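Local coordinates for Thg1-like uncharacterized protein (Bacillus thuringiensis, PDB 4KGM) that probably adds nucleotides to the 5' end of tRNA by 3'-5' polymerisation, using a polymerase palm-like catalytic domain that binds ATP and magnesium, at the interface of chains A and B. Coordinates in Å, arbitrary orientation; residue numbers count along the deposited sequence, not the author numbering. Chains: chain A/B, Thg1-like uncharacterized protein.

The interface of chains A and B. Residues chain A 135, 139, 142-143; chain B 4, 7-8, 11.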
ATOM      1  N   LEU A 135      -0.795  -7.912  13.351  1.00 17.74           N
ATOM      2  CA  LEU A 135      -1.934  -8.571  13.967  1.00 22.61           C
ATOM      3  C   LEU A 135      -2.300  -7.864  15.258  1.00 23.93           C
ATOM      4  O   LEU A 135      -1.424  -7.402  15.984  1.00 25.47           O
ATOM      5  CB  LEU A 135      -1.614 -10.037  14.272  1.00 21.46           C
ATOM      6  CG  LEU A 135      -1.672 -11.050  13.130  1.00 22.07           C
ATOM      7  CD1 LEU A 135      -1.358 -12.435  13.659  1.00 24.58           C
ATOM      8  CD2 LEU A 135      -3.037 -11.034  12.477  1.00 23.11           C
ATOM      9  N   GLU A 139      -5.189 -11.741  18.538  1.00 33.28           N
ATOM     10  CA  GLU A 139      -5.246 -12.598  17.361  1.00 34.46           C
ATOM     11  C   GLU A 139      -3.921 -13.314  17.122  1.00 30.27           C
ATOM     12  O   GLU A 139      -3.811 -14.144  16.219  1.00 32.25           O
ATOM     13  CB  GLU A 139      -5.649 -11.796  16.120  1.00 31.65           C
ATOM     14  CG  GLU A 139      -7.115 -11.377  16.085  1.00 29.73           C
ATOM     15  CD  GLU A 139      -8.035 -12.469  15.572  1.00 32.39           C
ATOM     16  OE1 GLU A 139      -7.818 -13.650  15.913  1.00 38.45           O
ATOM     17  OE2 GLU A 139      -8.976 -12.144  14.817  1.00 31.54           O
ATOM     18  N   ASN A 142      -4.311 -16.894  18.175  1.00 33.23           N
ATOM     19  CA  ASN A 142      -5.153 -17.445  17.119  1.00 33.98           C
ATOM     20  C   ASN A 142      -4.401 -17.687  15.809  1.00 35.71           C
ATOM     21  O   ASN A 142      -4.795 -18.540  15.014  1.00 39.73           O
ATOM     22  CB  ASN A 142      -6.371 -16.550  16.875  1.00 35.77           C
ATOM     23  CG  ASN A 142      -7.396 -16.638  17.991  1.00 37.26           C
ATOM     24  OD1 ASN A 142      -7.651 -15.661  18.693  1.00 43.82           O
ATOM     25  ND2 ASN A 142      -7.994 -17.811  18.154  1.00 44.62           N
ATOM     26  N   TYR A 143      -3.322 -16.941  15.582  1.00 37.73           N
ATOM     27  CA  TYR A 143      -2.512 -17.145  14.386  1.00 36.67           C
ATOM     28  C   TYR A 143      -1.777 -18.479  14.433  1.00 34.54           C
ATOM     29  O   TYR A 143      -1.819 -19.257  13.479  1.00 31.65           O
ATOM     30  CB  TYR A 143      -1.497 -16.013  14.185  1.00 26.43           C
ATOM     31  CG  TYR A 143      -0.514 -16.313  13.072  1.00 22.98           C
ATOM     32  CD1 TYR A 143      -0.868 -16.135  11.742  1.00 20.19           C
ATOM     33  CD2 TYR A 143       0.758 -16.798  13.352  1.00 23.87           C
ATOM     34  CE1 TYR A 143       0.019 -16.421  10.723  1.00 19.44           C
ATOM     35  CE2 TYR A 143       1.649 -17.088  12.339  1.00 20.88           C
ATOM     36  CZ  TYR A 143       1.275 -16.898  11.028  1.00 20.91           C
ATOM     37  OH  TYR A 143       2.162 -17.183  10.015  1.00 29.06           O
TER
ATOM     38  N   ILE B   4     -11.815 -18.867  11.546  1.00 44.09           N
ATOM     39  CA  ILE B   4     -10.496 -18.388  11.947  1.00 44.06           C
ATOM     40  C   ILE B   4      -9.547 -18.269  10.750  1.00 44.29           C
ATOM     41  O   ILE B   4      -8.768 -17.320  10.657  1.00 43.44           O
ATOM     42  CB  ILE B   4      -9.878 -19.289  13.041  1.00 44.98           C
ATOM     43  CG1 ILE B   4      -8.430 -18.885  13.326  1.00 35.68           C
ATOM     44  CG2 ILE B   4      -9.963 -20.759  12.644  1.00 53.75           C
ATOM     45  CD1 ILE B   4      -7.774 -19.708  14.408  1.00 42.06           C
ATOM     46  N   ARG B   7     -10.464 -15.044   8.857  1.00 30.45           N
ATOM     47  CA  ARG B   7      -9.976 -13.814   9.472  1.00 38.05           C
ATOM     48  C   ARG B   7      -8.489 -13.639   9.196  1.00 34.34           C
ATOM     49  O   ARG B   7      -8.047 -12.565   8.787  1.00 35.24           O
ATOM     50  CB  ARG B   7     -10.217 -13.813  10.981  1.00 39.88           C
ATOM     51  CG  ARG B   7     -11.667 -13.665  11.397  1.00 36.31           C
ATOM     52  CD  ARG B   7     -11.761 -13.194  12.839  1.00 32.50           C
ATOM     53  NE  ARG B   7     -10.742 -13.812  13.683  1.00 46.59           N
ATOM     54  CZ  ARG B   7     -10.883 -14.987  14.289  1.00 45.35           C
ATOM     55  NH1 ARG B   7     -12.004 -15.680  14.146  1.00 45.09           N
ATOM     56  NH2 ARG B   7      -9.900 -15.471  15.038  1.00 37.89           N
ATOM     57  N   MET B   8      -7.726 -14.702   9.430  1.00 36.05           N
ATOM     58  CA  MET B   8      -6.286 -14.685   9.213  1.00 31.45           C
ATOM     59  C   MET B   8      -5.951 -14.365   7.764  1.00 31.42           C
ATOM     60  O   MET B   8      -5.019 -13.612   7.488  1.00 32.10           O
ATOM     61  CB  MET B   8      -5.670 -16.025   9.609  1.00 30.28           C
ATOM     62  CG  MET B   8      -5.741 -16.302  11.093  1.00 31.51           C
ATOM     63  SD  MET B   8      -4.906 -15.019  12.039  1.00 32.48           S
ATOM     64  CE  MET B   8      -5.646 -15.257  13.646  1.00 30.25           C
ATOM     65  N   TYR B  11      -6.282 -10.738   7.371  1.00 25.72           N
ATOM     66  CA  TYR B  11      -5.151 -10.088   8.026  1.00 27.30           C
ATOM     67  C   TYR B  11      -3.917 -10.113   7.132  1.00 26.95           C
ATOM     68  O   TYR B  11      -3.161  -9.142   7.066  1.00 25.39           O
ATOM     69  CB  TYR B  11      -4.834 -10.781   9.350  1.00 26.09           C
ATOM     70  CG  TYR B  11      -5.779 -10.429  10.473  1.00 32.39           C
ATOM     71  CD1 TYR B  11      -6.082  -9.105  10.762  1.00 31.31           C
ATOM     72  CD2 TYR B  11      -6.372 -11.422  11.243  1.00 30.29           C
ATOM     73  CE1 TYR B  11      -6.944  -8.778  11.789  1.00 28.76           C
ATOM     74  CE2 TYR B  11      -7.237 -11.105  12.271  1.00 30.63           C
ATOM     75  CZ  TYR B  11      -7.519  -9.783  12.538  1.00 33.37           C
ATOM     76  OH  TYR B  11      -8.380  -9.463  13.561  1.00 33.12           O
TER
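B:Arg7 and B:Tyr11, one turn apart on the N-terminal helix 4-13 of chain B, reach A:Glu139 at the end of the 3-10 turn 137-139, where the backbone (phi -130°) passes into helix 140-160 of chain A. In this assembly of a Thg1-family protein each N-terminal helix packs on the partner subunit, a two-fold arrangement that is probably that of the working oligomer.

A:Glu139 is the polar centre. Its chain bends at chi2 (-83°) to bring the carboxylate to the guanidinium of B:Arg7, which grips it side-on. NE of B:Arg7 lies 2.7 Å from OE2 of A:Glu139 in a salt bridge. NH2 of B:Arg7 donates to OE1 of A:Glu139 at 2.9 Å. Both oxygens use their syn lone pairs, and the two flat groups lie 23° apart. Arginine suits this place because its neighbouring N-H groups match the paired oxygens and fix the carboxylate's rotation.

The phenol OH of B:Tyr11 adds a bond to OE2 of A:Glu139, 3.0 Å long, from the anti side. The ring stands nearly perpendicular to the carboxylate. OE2 lies in the ring plane, at its edge, so tyrosine can donate a hydrogen bond yet keep its face for apolar contact. Over that face sits CD2 of A:Leu135, 3.9 Å from the ring centroid of B:Tyr11, a CH-pi contact suited to a branched aliphatic chain.

B:Met8, unbranched and flexible, folds at chi2 and then extends, sending its methyl CE towards the start of helix 140-160. There CE of B:Met8 packs 3.6 Å from CB of A:Asn142 and also touches the backbone N of A:Tyr143. At the N-terminal end of helix 4-13, CD1 of B:Ile4 rests 3.3 Å from the carbonyl O of A:Asn142, its extended CG1 branch supplying the reach.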